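Local coordinates for arfgap-like finger domain containing protein (Cryptosporidium parvum Iowa II, PDB 2OWA), which probably activates the GTPase activity of an ADP-ribosylation factor (Arf) through this zinc-finger ArfGAP domain, one piece of a longer protein, at residues A[37-42]-A[56-61]; A[46-51]-A[78-83]; A[64-69]-A[117-122]; A[98-103]-A[126-131]. One frame throughout, in Å; residues are numbered along the deposited sequence.

Interaction 1: residues A[37-42]-A[56-61]; sequences RTCFDC and VFICLN. With ZN (zinc ion), chain C.
With C39 SG anti to the backbone N (chi1 165°) and C59 SG set between its own backbone N and carbonyl carbon (chi1 65°), the two thiolates converge on one zinc ion from different segments. C39 SG binds zinc at 2.4 Å and C59 SG at 2.3 Å, while C42 SG, two residues beyond F40, supplies a third ligand and C62 completes the set. This is the Cys4 zinc finger of the ArfGAP domain, built from two CxxC pairs: 39-42 in a loop and 59-62 where strand 56-58 runs into helix 60-67, with C59 at the N-cap. Cysteine suits the place because its sulfur can serve both metal and backbone. C39 SG also accepts N-H groups from within its own turn, C42 N at 3.5 Å and, weakly, D41 N, and a further weak bond comes across from C59 N. Such N-H donors would be expected to temper the negative charge of the thiolate. Farther from the metal, F40 N donates to F57 O at 2.9 Å, in the plane of the carbonyl, tying the 39-42 loop to strand 56-58. The F40 ring carries the apolar end of the contact: V56 CG1 lies 3.6 Å above the centre of one face, a CH-pi contact, and I58 CG2 meets F40 CB at 4.0 Å.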
loop_
_atom_site.group_PDB
_atom_site.type_symbol
_atom_site.label_atom_id
_atom_site.label_comp_id
_atom_site.label_asym_id
_atom_site.label_seq_id
_atom_site.Cartn_x
_atom_site.Cartn_y
_atom_site.Cartn_z
ATOM N N ARG A 37 1.841 -10.990 2.709
ATOM C CA ARG A 37 2.345 -11.563 3.974
ATOM C C ARG A 37 3.851 -11.372 4.180
ATOM O O ARG A 37 4.441 -11.786 5.170
ATOM C CB ARG A 37 1.925 -13.027 4.075
ATOM C CG ARG A 37 0.407 -13.171 4.133
ATOM C CD ARG A 37 0.014 -14.508 4.636
ATOM N NE ARG A 37 0.061 -14.611 6.103
ATOM C CZ ARG A 37 -0.217 -15.732 6.764
ATOM N NH1 ARG A 37 -0.549 -16.825 6.083
ATOM N NH2 ARG A 37 -0.151 -15.768 8.095
ATOM N N THR A 38 4.453 -10.673 3.244
ATOM C CA THR A 38 5.823 -10.262 3.373
ATOM C C THR A 38 5.909 -8.762 2.977
ATOM O O THR A 38 5.203 -8.327 2.091
ATOM C CB THR A 38 6.670 -11.169 2.486
ATOM O OG1 THR A 38 8.030 -10.758 2.538
ATOM C CG2 THR A 38 6.204 -11.121 1.054
ATOM N N CYS A 39 6.740 -7.979 3.658
ATOM C CA CYS A 39 6.840 -6.528 3.374
ATOM C C CYS A 39 7.251 -6.296 1.919
ATOM O O CYS A 39 8.131 -6.986 1.404
ATOM C CB CYS A 39 7.852 -5.890 4.303
ATOM S SG CYS A 39 8.425 -4.254 3.883
ATOM N N PHE A 40 6.631 -5.318 1.270
ATOM C CA PHE A 40 6.940 -5.021 -0.135
ATOM C C PHE A 40 8.419 -4.634 -0.337
ATOM O O PHE A 40 9.001 -4.939 -1.385
ATOM C CB PHE A 40 6.024 -3.902 -0.682
ATOM C CG PHE A 40 6.133 -3.709 -2.176
ATOM C CD1 PHE A 40 5.554 -4.629 -3.053
ATOM C CD2 PHE A 40 6.790 -2.610 -2.700
ATOM C CE1 PHE A 40 5.659 -4.469 -4.455
ATOM C CE2 PHE A 40 6.889 -2.441 -4.122
ATOM C CZ PHE A 40 6.313 -3.395 -4.970
ATOM N N ASP A 41 9.012 -3.949 0.640
ATOM C CA ASP A 41 10.406 -3.479 0.497
ATOM C C ASP A 41 11.473 -4.482 0.948
ATOM O O ASP A 41 12.493 -4.652 0.256
ATOM C CB ASP A 41 10.627 -2.171 1.267
ATOM C CG ASP A 41 9.823 -1.011 0.711
ATOM O OD1 ASP A 41 8.975 -1.247 -0.188
ATOM O OD2 ASP A 41 10.052 0.133 1.189
ATOM N N CYS A 42 11.262 -5.146 2.091
ATOM C CA CYS A 42 12.325 -5.961 2.666
ATOM C C CYS A 42 11.968 -7.414 2.967
ATOM O O CYS A 42 12.796 -8.152 3.498
ATOM C CB CYS A 42 12.843 -5.306 3.935
ATOM S SG CYS A 42 11.825 -5.643 5.369
ATOM N N VAL A 56 0.600 -0.930 -1.267
ATOM C CA VAL A 56 1.460 -2.016 -0.818
ATOM C C VAL A 56 1.475 -2.073 0.721
ATOM O O VAL A 56 1.330 -1.050 1.383
ATOM C CB VAL A 56 2.893 -1.918 -1.381
ATOM C CG1 VAL A 56 2.886 -2.129 -2.958
ATOM C CG2 VAL A 56 3.508 -0.579 -1.014
ATOM N N PHE A 57 1.658 -3.275 1.259
ATOM C CA PHE A 57 1.911 -3.477 2.703
ATOM C C PHE A 57 3.401 -3.577 3.008
ATOM O O PHE A 57 4.135 -4.274 2.296
ATOM C CB PHE A 57 1.234 -4.741 3.215
ATOM C CG PHE A 57 -0.237 -4.671 3.170
ATOM C CD1 PHE A 57 -0.946 -4.178 4.251
ATOM C CD2 PHE A 57 -0.930 -5.089 2.019
ATOM C CE1 PHE A 57 -2.363 -4.096 4.198
ATOM C CE2 PHE A 57 -2.310 -5.019 1.955
ATOM C CZ PHE A 57 -3.036 -4.544 3.052
ATOM N N ILE A 58 3.816 -2.907 4.080
ATOM C CA ILE A 58 5.243 -2.744 4.441
ATOM C C ILE A 58 5.388 -2.882 5.965
ATOM O O ILE A 58 4.422 -2.676 6.664
ATOM C CB ILE A 58 5.787 -1.361 3.976
ATOM C CG1 ILE A 58 4.923 -0.183 4.508
ATOM C CG2 ILE A 58 5.982 -1.351 2.411
ATOM C CD1 ILE A 58 5.466 1.197 4.123
ATOM N N CYS A 59 6.588 -3.188 6.471
ATOM C CA CYS A 59 6.776 -3.413 7.887
ATOM C C CYS A 59 6.986 -2.096 8.641
ATOM O O CYS A 59 7.145 -1.027 8.042
ATOM C CB CYS A 59 7.953 -4.385 8.148
ATOM S SG CYS A 59 9.616 -3.780 7.637
ATOM N N LEU A 60 7.012 -2.201 9.965
ATOM C CA LEU A 60 7.190 -1.062 10.854
ATOM C C LEU A 60 8.513 -0.340 10.590
ATOM O O LEU A 60 8.589 0.886 10.719
ATOM C CB LEU A 60 7.013 -1.500 12.331
ATOM C CG LEU A 60 7.818 -2.660 12.955
ATOM C CD1 LEU A 60 9.267 -2.258 13.145
ATOM C CD2 LEU A 60 7.241 -3.140 14.314
ATOM N N ASN A 61 9.539 -1.096 10.192
ATOM C CA ASN A 61 10.840 -0.554 9.820
ATOM C C ASN A 61 10.726 0.252 8.511
ATOM O O ASN A 61 11.049 1.436 8.480
ATOM C CB ASN A 61 11.860 -1.701 9.669
ATOM C CG ASN A 61 13.307 -1.228 9.736
ATOM O OD1 ASN A 61 13.839 -0.600 8.795
ATOM N ND2 ASN A 61 13.974 -1.547 10.865
HETATM ZN ZN ZN C . 10.267 -3.834 5.386
#

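Interaction 2: residues A[46-51]-A[78-83]; sequences NPTWLS and SSDLDK
The indole of W49 lies over S78, with S78 CB 3.6 Å from the centroid of its six-membered ring and only 2° off the ring normal, a CH-pi contact. The ring covers the backbone as well: W49 CE3 comes within 3.6 Å of S78 N. Serine fits here because its side chain is short, so the broad indole can lie directly on CB and the backbone. The two residues form a non-hydrogen-bonded antiparallel pair in the three-stranded sheet of the ArfGAP domain, where strand 49-51 runs down the middle and 76-78 along one edge. Just past this pair, T48 O takes two bonds from one residue, S79 N at 2.8 Å, nearly along the C=O axis, and S79 OG at 2.7 Å, tilted 25° from the carbonyl plane. R31 of helix 20-32 also bonds S79 OG. On the apolar side L50 CD2 rests 3.7 Å from S79 CB. The turn that leaves the edge strand is held from within: D82 OD2 accepts S78 N at 2.8 Å through its anti lone pair, and D82 N returns to S78 O at 3.1 Å.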
loop_
_atom_site.group_PDB
_atom_site.type_symbol
_atom_site.label_atom_id
_atom_site.label_comp_id
_atom_site.label_asym_id
_atom_site.label_seq_id
_atom_site.Cartn_x
_atom_site.Cartn_y
_atom_site.Cartn_z
ATOM N N ASN A 46 4.588 -10.728 7.762
ATOM C CA ASN A 46 3.380 -10.138 8.363
ATOM C C ASN A 46 3.417 -8.618 8.466
ATOM O O ASN A 46 3.252 -8.080 9.556
ATOM C CB ASN A 46 3.092 -10.767 9.750
ATOM C CG ASN A 46 1.738 -10.358 10.315
ATOM O OD1 ASN A 46 0.787 -10.070 9.558
ATOM N ND2 ASN A 46 1.640 -10.293 11.652
ATOM N N PRO A 47 3.612 -7.911 7.335
ATOM C CA PRO A 47 3.661 -6.451 7.476
ATOM C C PRO A 47 2.247 -5.888 7.744
ATOM O O PRO A 47 1.248 -6.406 7.216
ATOM C CB PRO A 47 4.167 -5.989 6.105
ATOM C CG PRO A 47 3.587 -7.028 5.158
ATOM C CD PRO A 47 3.780 -8.327 5.924
ATOM N N THR A 48 2.157 -4.854 8.569
ATOM C CA THR A 48 0.849 -4.318 8.942
ATOM C C THR A 48 0.740 -2.840 8.629
ATOM O O THR A 48 -0.328 -2.264 8.758
ATOM C CB THR A 48 0.514 -4.574 10.451
ATOM O OG1 THR A 48 1.445 -3.854 11.246
ATOM C CG2 THR A 48 0.616 -6.061 10.775
ATOM N N TRP A 49 1.837 -2.220 8.223
ATOM C CA TRP A 49 1.801 -0.853 7.729
ATOM C C TRP A 49 1.524 -0.879 6.230
ATOM O O TRP A 49 1.485 -1.950 5.620
ATOM C CB TRP A 49 3.103 -0.094 8.061
ATOM C CG TRP A 49 3.190 0.208 9.486
ATOM C CD1 TRP A 49 3.467 -0.685 10.496
ATOM C CD2 TRP A 49 2.935 1.472 10.130
ATOM N NE1 TRP A 49 3.395 -0.054 11.711
ATOM C CE2 TRP A 49 3.101 1.268 11.524
ATOM C CE3 TRP A 49 2.585 2.752 9.669
ATOM C CZ2 TRP A 49 2.943 2.301 12.468
ATOM C CZ3 TRP A 49 2.428 3.802 10.618
ATOM C CH2 TRP A 49 2.603 3.550 12.007
ATOM N N LEU A 50 1.292 0.293 5.646
ATOM C CA LEU A 50 0.967 0.361 4.231
ATOM C C LEU A 50 1.357 1.715 3.577
ATOM O O LEU A 50 1.479 2.735 4.252
ATOM C CB LEU A 50 -0.519 -0.048 3.993
ATOM C CG LEU A 50 -1.646 0.785 4.609
ATOM C CD1 LEU A 50 -1.917 1.997 3.697
ATOM C CD2 LEU A 50 -2.904 -0.058 4.735
ATOM N N SER A 51 1.614 1.703 2.269
ATOM C CA SER A 51 1.646 2.969 1.501
ATOM C C SER A 51 0.365 2.957 0.665
ATOM O O SER A 51 0.191 2.057 -0.198
ATOM C CB SER A 51 2.875 3.049 0.589
ATOM O OG SER A 51 2.772 4.179 -0.264
ATOM N N SER A 78 -0.981 2.873 9.213
ATOM C CA SER A 78 -0.960 1.598 9.876
ATOM C C SER A 78 -2.309 0.913 9.632
ATOM O O SER A 78 -3.356 1.477 9.980
ATOM C CB SER A 78 -0.756 1.833 11.373
ATOM O OG SER A 78 -0.972 0.620 12.040
ATOM N N SER A 79 -2.311 -0.289 9.045
ATOM C CA SER A 79 -3.593 -0.971 8.804
ATOM C C SER A 79 -4.331 -1.396 10.089
ATOM O O SER A 79 -5.545 -1.561 10.098
ATOM C CB SER A 79 -3.449 -2.131 7.796
ATOM O OG SER A 79 -2.828 -3.268 8.365
ATOM N N ASP A 80 -3.549 -1.541 11.146
ATOM C CA ASP A 80 -3.932 -1.907 12.496
ATOM C C ASP A 80 -4.563 -0.817 13.321
ATOM O O ASP A 80 -5.286 -1.092 14.254
ATOM C CB ASP A 80 -2.633 -2.221 13.263
ATOM C CG ASP A 80 -2.314 -3.647 13.283
ATOM O OD1 ASP A 80 -1.205 -3.964 13.738
ATOM O OD2 ASP A 80 -3.174 -4.453 12.867
ATOM N N LEU A 81 -4.217 0.421 13.043
ATOM C CA LEU A 81 -4.399 1.458 14.045
ATOM C C LEU A 81 -5.072 2.706 13.502
ATOM O O LEU A 81 -5.865 3.339 14.211
ATOM C CB LEU A 81 -3.029 1.802 14.622
ATOM N N ASP A 82 -4.751 3.059 12.256
ATOM C CA ASP A 82 -5.236 4.287 11.634
ATOM C C ASP A 82 -6.698 4.219 11.154
ATOM O O ASP A 82 -7.276 3.129 11.022
ATOM C CB ASP A 82 -4.301 4.688 10.485
ATOM C CG ASP A 82 -3.061 5.458 10.978
ATOM O OD1 ASP A 82 -3.275 6.593 11.480
ATOM O OD2 ASP A 82 -1.902 4.956 10.866
ATOM N N LYS A 83 -7.287 5.395 10.911
ATOM C CA LYS A 83 -8.607 5.521 10.319
ATOM C C LYS A 83 -8.474 5.521 8.769
ATOM O O LYS A 83 -7.497 6.011 8.225
ATOM C CB LYS A 83 -9.287 6.824 10.788
ATOM C CG LYS A 83 -9.428 7.033 12.343
ATOM C CD LYS A 83 -10.188 5.883 12.907
ATOM C CE LYS A 83 -11.310 6.291 13.852
ATOM N NZ LYS A 83 -12.074 5.042 14.211
#

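Interaction 3: residues A[64-69]-A[117-122]; sequences SDHRKM and KEYASS
The imidazole of H66 meets Y119 OH at its edge, in the ring plane, with H66 CE1 3.3 Å from the hydroxyl oxygen; the two side chains cross at about a right angle. One face of the Y119 ring has its own neighbour A120 CB above it, offset toward the rim. In the zinc-finger ArfGAP domain this contact joins helix 60-67, whose N-terminal end carries the second cysteine pair, to the short helical segment 118-121. Obliquely to the imidazole comes the aliphatic part of K117, whose CG is 3.7 Å from H66 NE2. A lysine serves two purposes here: its methylenes pack while its ammonium reaches charge. K117 CE touches D65 CB at 3.6 Å, yet K117 NZ stays 4.3 Å from D65 OD2, beyond a salt bridge, and pairs instead with D41 of the zinc-binding loop. D41 also takes hydrogen bonds from Y119 OH and H66 NE2, so one buried carboxylate collects all three polar ends; S74 holds H66 ND1. Farther along, the unbranched, apolar M69 reaches over to A120. Its chain turns at the thioether (chi3 -49°), which sets the terminal methyl: M69 CE lies 4.2 Å from A120 CB.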
loop_
_atom_site.group_PDB
_atom_site.type_symbol
_atom_site.label_atom_id
_atom_site.label_comp_id
_atom_site.label_asym_id
_atom_site.label_seq_id
_atom_site.Cartn_x
_atom_site.Cartn_y
_atom_site.Cartn_z
ATOM N N SER A 64 8.749 3.680 8.612
ATOM C CA SER A 64 9.503 4.863 9.049
ATOM C C SER A 64 10.204 5.524 7.911
ATOM O O SER A 64 10.075 6.725 7.756
ATOM C CB SER A 64 10.519 4.559 10.167
ATOM O OG SER A 64 9.846 4.157 11.342
ATOM N N ASP A 65 10.970 4.759 7.134
ATOM C CA ASP A 65 11.607 5.303 5.916
ATOM C C ASP A 65 10.633 6.002 4.991
ATOM O O ASP A 65 10.907 7.112 4.528
ATOM C CB ASP A 65 12.387 4.233 5.146
ATOM C CG ASP A 65 13.495 3.575 5.996
ATOM O OD1 ASP A 65 14.036 4.215 6.932
ATOM O OD2 ASP A 65 13.778 2.386 5.753
ATOM N N HIS A 66 9.509 5.348 4.694
ATOM C CA HIS A 66 8.457 5.956 3.875
ATOM C C HIS A 66 7.897 7.247 4.477
ATOM O O HIS A 66 7.578 8.164 3.751
ATOM C CB HIS A 66 7.300 4.988 3.657
ATOM C CG HIS A 66 7.580 3.944 2.629
ATOM N ND1 HIS A 66 6.894 3.876 1.437
ATOM C CD2 HIS A 66 8.480 2.933 2.607
ATOM C CE1 HIS A 66 7.342 2.858 0.727
ATOM N NE2 HIS A 66 8.312 2.274 1.416
ATOM N N ARG A 67 7.762 7.287 5.796
ATOM C CA ARG A 67 7.208 8.458 6.485
ATOM C C ARG A 67 8.108 9.704 6.358
ATOM O O ARG A 67 7.624 10.835 6.465
ATOM C CB ARG A 67 6.897 8.135 7.970
ATOM C CG ARG A 67 5.609 7.305 8.193
ATOM C CD ARG A 67 5.201 7.182 9.689
ATOM N NE ARG A 67 6.192 6.463 10.504
ATOM C CZ ARG A 67 6.186 5.145 10.776
ATOM N NH1 ARG A 67 5.246 4.340 10.302
ATOM N NH2 ARG A 67 7.141 4.612 11.529
ATOM N N LYS A 68 9.403 9.489 6.137
ATOM C CA LYS A 68 10.352 10.581 5.875
ATOM C C LYS A 68 10.326 11.122 4.448
ATOM O O LYS A 68 10.976 12.109 4.155
ATOM C CB LYS A 68 11.782 10.137 6.160
ATOM C CG LYS A 68 12.059 9.599 7.544
ATOM C CD LYS A 68 13.503 9.057 7.554
ATOM C CE LYS A 68 13.697 7.972 8.605
ATOM N NZ LYS A 68 13.214 8.426 9.943
ATOM N N MET A 69 9.613 10.465 3.545
ATOM C CA MET A 69 9.634 10.868 2.143
ATOM C C MET A 69 8.601 11.939 1.794
ATOM O O MET A 69 8.825 12.733 0.878
ATOM C CB MET A 69 9.412 9.657 1.251
ATOM C CG MET A 69 10.494 8.611 1.396
ATOM S SD MET A 69 10.262 7.170 0.341
ATOM C CE MET A 69 8.596 6.716 0.606
ATOM N N LYS A 117 13.529 1.917 -2.174
ATOM C CA LYS A 117 12.329 2.741 -2.427
ATOM C C LYS A 117 12.501 3.658 -3.662
ATOM O O LYS A 117 11.758 4.632 -3.838
ATOM C CB LYS A 117 11.940 3.553 -1.182
ATOM C CG LYS A 117 11.697 2.727 0.085
ATOM C CD LYS A 117 12.883 2.783 1.096
ATOM C CE LYS A 117 12.596 1.967 2.360
ATOM N NZ LYS A 117 12.455 0.472 2.095
ATOM N N GLU A 118 13.463 3.325 -4.516
ATOM C CA GLU A 118 13.602 4.002 -5.819
ATOM C C GLU A 118 12.275 3.967 -6.561
ATOM O O GLU A 118 11.907 4.967 -7.152
ATOM C CB GLU A 118 14.728 3.435 -6.662
ATOM C CG GLU A 118 14.912 4.107 -8.091
ATOM C CD GLU A 118 16.131 3.529 -8.889
ATOM O OE1 GLU A 118 17.265 3.983 -8.691
ATOM O OE2 GLU A 118 15.945 2.619 -9.737
ATOM N N TYR A 119 11.538 2.858 -6.500
ATOM C CA TYR A 119 10.221 2.790 -7.161
ATOM C C TYR A 119 9.279 3.921 -6.735
ATOM O O TYR A 119 8.575 4.440 -7.559
ATOM C CB TYR A 119 9.530 1.420 -6.979
ATOM C CG TYR A 119 9.047 1.194 -5.560
ATOM C CD1 TYR A 119 7.770 1.574 -5.169
ATOM C CD2 TYR A 119 9.897 0.618 -4.602
ATOM C CE1 TYR A 119 7.323 1.370 -3.837
ATOM C CE2 TYR A 119 9.467 0.397 -3.262
ATOM C CZ TYR A 119 8.172 0.806 -2.887
ATOM O OH TYR A 119 7.711 0.593 -1.581
ATOM N N ALA A 120 9.265 4.265 -5.447
ATOM C CA ALA A 120 8.355 5.244 -4.892
ATOM C C ALA A 120 8.539 6.631 -5.516
ATOM O O ALA A 120 7.551 7.346 -5.686
ATOM C CB ALA A 120 8.487 5.334 -3.356
ATOM N N SER A 121 9.784 7.012 -5.808
ATOM C CA SER A 121 10.060 8.374 -6.314
ATOM C C SER A 121 10.141 8.417 -7.836
ATOM O O SER A 121 10.276 9.514 -8.435
ATOM C CB SER A 121 11.333 8.955 -5.686
ATOM O OG SER A 121 12.522 8.196 -6.005
ATOM N N SER A 122 10.081 7.232 -8.442
ATOM C CA SER A 122 10.244 7.079 -9.886
ATOM C C SER A 122 9.006 7.547 -10.672
ATOM O O SER A 122 7.900 7.488 -10.163
ATOM C CB SER A 122 10.572 5.629 -10.246
ATOM O OG SER A 122 9.423 4.791 -10.149
#

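Interaction 4: residues A[98-103]-A[126-131]; sequences GRARNY and RQYKQI
A water molecule bridges the helices at one end of the contact, donating to Q127 OE1 at 2.9 Å and lying 3.2 Å from Y103 OH in a hydrogen bond whose direction is open. Inward from the water the contact turns apolar. It packs helix 97-107 of the ArfGAP domain against the C-terminal helix 123-135, away from the zinc ion, which lies about 14 Å from the side chain of A100. Y103 and Y128 both hold CG anti to the backbone N (chi1 175° in Y103), and the two side chains run past one another, each toward the other's helix. Y128 CD1 sits 3.3 Å above one face of the Y103 ring, toward its rim, in an oblique aromatic pair with planes 33° apart. I131 CD1 adds to the same tyrosine, 3.6 Å from Y103 CE1. The Y128 ring continues to the other helix, where A100, with a side chain of one methyl, allows close approach (A100 CB to Y128 CE2, 3.9 Å). The guanidinium of R99 goes on to I94 O and E135. The axes of segments 98-103 and 126-131 come within 11.5 Å, at 138° between their N-to-C directions. The polar link between them is water-mediated, at the rim, so the contact rests mainly on apolar and aromatic fit.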
loop_
_atom_site.group_PDB
_atom_site.type_symbol
_atom_site.label_atom_id
_atom_site.label_comp_id
_atom_site.label_asym_id
_atom_site.label_seq_id
_atom_site.Cartn_x
_atom_site.Cartn_y
_atom_site.Cartn_z
ATOM N N GLY A 98 1.300 -8.327 -4.621
ATOM C CA GLY A 98 1.426 -9.038 -5.891
ATOM C C GLY A 98 1.257 -8.211 -7.174
ATOM O O GLY A 98 2.104 -8.254 -8.081
ATOM N N ARG A 99 0.154 -7.479 -7.288
ATOM C CA ARG A 99 -0.018 -6.582 -8.432
ATOM C C ARG A 99 1.141 -5.560 -8.620
ATOM O O ARG A 99 1.585 -5.321 -9.762
ATOM C CB ARG A 99 -1.341 -5.830 -8.293
ATOM C CG ARG A 99 -1.712 -5.067 -9.539
ATOM C CD ARG A 99 -3.078 -4.499 -9.435
ATOM N NE ARG A 99 -3.587 -4.113 -10.754
ATOM C CZ ARG A 99 -4.808 -3.612 -10.965
ATOM N NH1 ARG A 99 -5.662 -3.459 -9.955
ATOM N NH2 ARG A 99 -5.177 -3.284 -12.200
ATOM N N ALA A 100 1.581 -4.951 -7.510
ATOM C CA ALA A 100 2.694 -3.988 -7.507
ATOM C C ALA A 100 4.052 -4.628 -7.905
ATOM O O ALA A 100 4.749 -4.100 -8.791
ATOM C CB ALA A 100 2.802 -3.251 -6.144
ATOM N N ARG A 101 4.389 -5.769 -7.290
ATOM C CA ARG A 101 5.579 -6.549 -7.656
ATOM C C ARG A 101 5.509 -6.867 -9.150
ATOM O O ARG A 101 6.487 -6.706 -9.852
ATOM C CB ARG A 101 5.673 -7.876 -6.871
ATOM C CG ARG A 101 6.470 -7.784 -5.585
ATOM C CD ARG A 101 6.139 -8.977 -4.662
ATOM N NE ARG A 101 6.497 -8.714 -3.279
ATOM C CZ ARG A 101 5.850 -9.240 -2.245
ATOM N NH1 ARG A 101 4.832 -10.066 -2.478
ATOM N NH2 ARG A 101 6.218 -8.948 -0.986
ATOM N N ASN A 102 4.336 -7.253 -9.629
ATOM C CA ASN A 102 4.208 -7.628 -11.023
ATOM C C ASN A 102 4.492 -6.434 -11.919
ATOM O O ASN A 102 5.261 -6.545 -12.863
ATOM C CB ASN A 102 2.823 -8.249 -11.347
ATOM C CG ASN A 102 2.594 -8.412 -12.870
ATOM O OD1 ASN A 102 3.394 -9.027 -13.559
ATOM N ND2 ASN A 102 1.510 -7.846 -13.383
ATOM N N TYR A 103 3.862 -5.291 -11.614
ATOM C CA TYR A 103 4.072 -4.096 -12.389
ATOM C C TYR A 103 5.549 -3.645 -12.385
ATOM O O TYR A 103 6.133 -3.426 -13.453
ATOM C CB TYR A 103 3.160 -2.968 -11.909
ATOM C CG TYR A 103 3.425 -1.649 -12.604
ATOM C CD1 TYR A 103 2.852 -1.370 -13.835
ATOM C CD2 TYR A 103 4.286 -0.693 -12.036
ATOM C CE1 TYR A 103 3.085 -0.179 -14.472
ATOM C CE2 TYR A 103 4.523 0.508 -12.675
ATOM C CZ TYR A 103 3.926 0.746 -13.890
ATOM O OH TYR A 103 4.149 1.911 -14.532
ATOM N N ARG A 126 4.848 6.903 -10.156
ATOM C CA ARG A 126 3.751 7.851 -10.429
ATOM C C ARG A 126 2.719 7.221 -11.366
ATOM O O ARG A 126 1.547 7.262 -11.071
ATOM C CB ARG A 126 4.292 9.150 -11.005
ATOM C CG ARG A 126 3.225 10.197 -11.313
ATOM N N GLN A 127 3.192 6.608 -12.452
ATOM C CA GLN A 127 2.393 5.899 -13.418
ATOM C C GLN A 127 1.548 4.748 -12.832
ATOM O O GLN A 127 0.356 4.595 -13.163
ATOM C CB GLN A 127 3.301 5.355 -14.494
ATOM C CG GLN A 127 3.034 5.964 -15.851
ATOM C CD GLN A 127 4.283 6.100 -16.677
ATOM O OE1 GLN A 127 5.086 5.174 -16.769
ATOM N NE2 GLN A 127 4.460 7.262 -17.287
ATOM N N TYR A 128 2.156 3.959 -11.953
ATOM C CA TYR A 128 1.403 2.890 -11.249
ATOM C C TYR A 128 0.336 3.460 -10.300
ATOM O O TYR A 128 -0.763 2.919 -10.221
ATOM C CB TYR A 128 2.353 1.924 -10.535
ATOM C CG TYR A 128 1.661 0.767 -9.875
ATOM C CD1 TYR A 128 1.118 -0.283 -10.647
ATOM C CD2 TYR A 128 1.493 0.747 -8.498
ATOM C CE1 TYR A 128 0.459 -1.344 -10.035
ATOM C CE2 TYR A 128 0.827 -0.307 -7.874
ATOM C CZ TYR A 128 0.328 -1.338 -8.642
ATOM O OH TYR A 128 -0.325 -2.353 -8.025
ATOM N N LYS A 129 0.671 4.527 -9.573
ATOM C CA LYS A 129 -0.263 5.231 -8.689
ATOM C C LYS A 129 -1.525 5.687 -9.486
ATOM O O LYS A 129 -2.653 5.531 -9.017
ATOM C CB LYS A 129 0.455 6.433 -8.061
ATOM C CG LYS A 129 -0.064 6.976 -6.725
ATOM C CD LYS A 129 -0.694 8.372 -6.841
ATOM C CE LYS A 129 -0.768 9.089 -5.460
ATOM N NZ LYS A 129 0.501 9.847 -5.027
ATOM N N GLN A 130 -1.304 6.203 -10.699
ATOM C CA GLN A 130 -2.371 6.580 -11.629
ATOM C C GLN A 130 -3.176 5.426 -12.183
ATOM O O GLN A 130 -4.339 5.613 -12.454
ATOM C CB GLN A 130 -1.820 7.405 -12.808
ATOM C CG GLN A 130 -1.545 8.849 -12.438
ATOM C CD GLN A 130 -1.161 9.714 -13.648
ATOM O OE1 GLN A 130 -0.387 10.647 -13.521
ATOM N NE2 GLN A 130 -1.694 9.381 -14.825
ATOM N N ILE A 131 -2.561 4.264 -12.392
ATOM C CA ILE A 131 -3.285 3.038 -12.801
ATOM C C ILE A 131 -4.297 2.663 -11.716
ATOM O O ILE A 131 -5.459 2.310 -11.997
ATOM C CB ILE A 131 -2.315 1.829 -13.079
ATOM C CG1 ILE A 131 -1.428 2.104 -14.315
ATOM C CG2 ILE A 131 -3.078 0.503 -13.249
ATOM C CD1 ILE A 131 -0.205 1.184 -14.404
HETATM O O HOH W 1 6.839 3.052 -15.947
#

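How the interactions relate
Interaction 1 is the buried one, and its metal-sulfur bonds set it apart from the other three, which are only partly buried. Interaction 2 shares its sheet: strands 49-51 and 56-58 are neighbours, and R37 O and V56 O probably accept the backbone N-H groups of N46 and S51. Interaction 2 itself combines sheet pairing, a serine hydroxyl bond and an indole packed on the chain. Interaction 3 uses the same helix 60-67 as interaction 1 and meets it through the carboxylate of D41, mixing charge with packing. Interaction 4, among the C-terminal helices, is mainly aromatic and apolar; it reaches interaction 1 through A100 and R101 against F40 and V56, but lies across the chain's centre from interaction 2 without touching it.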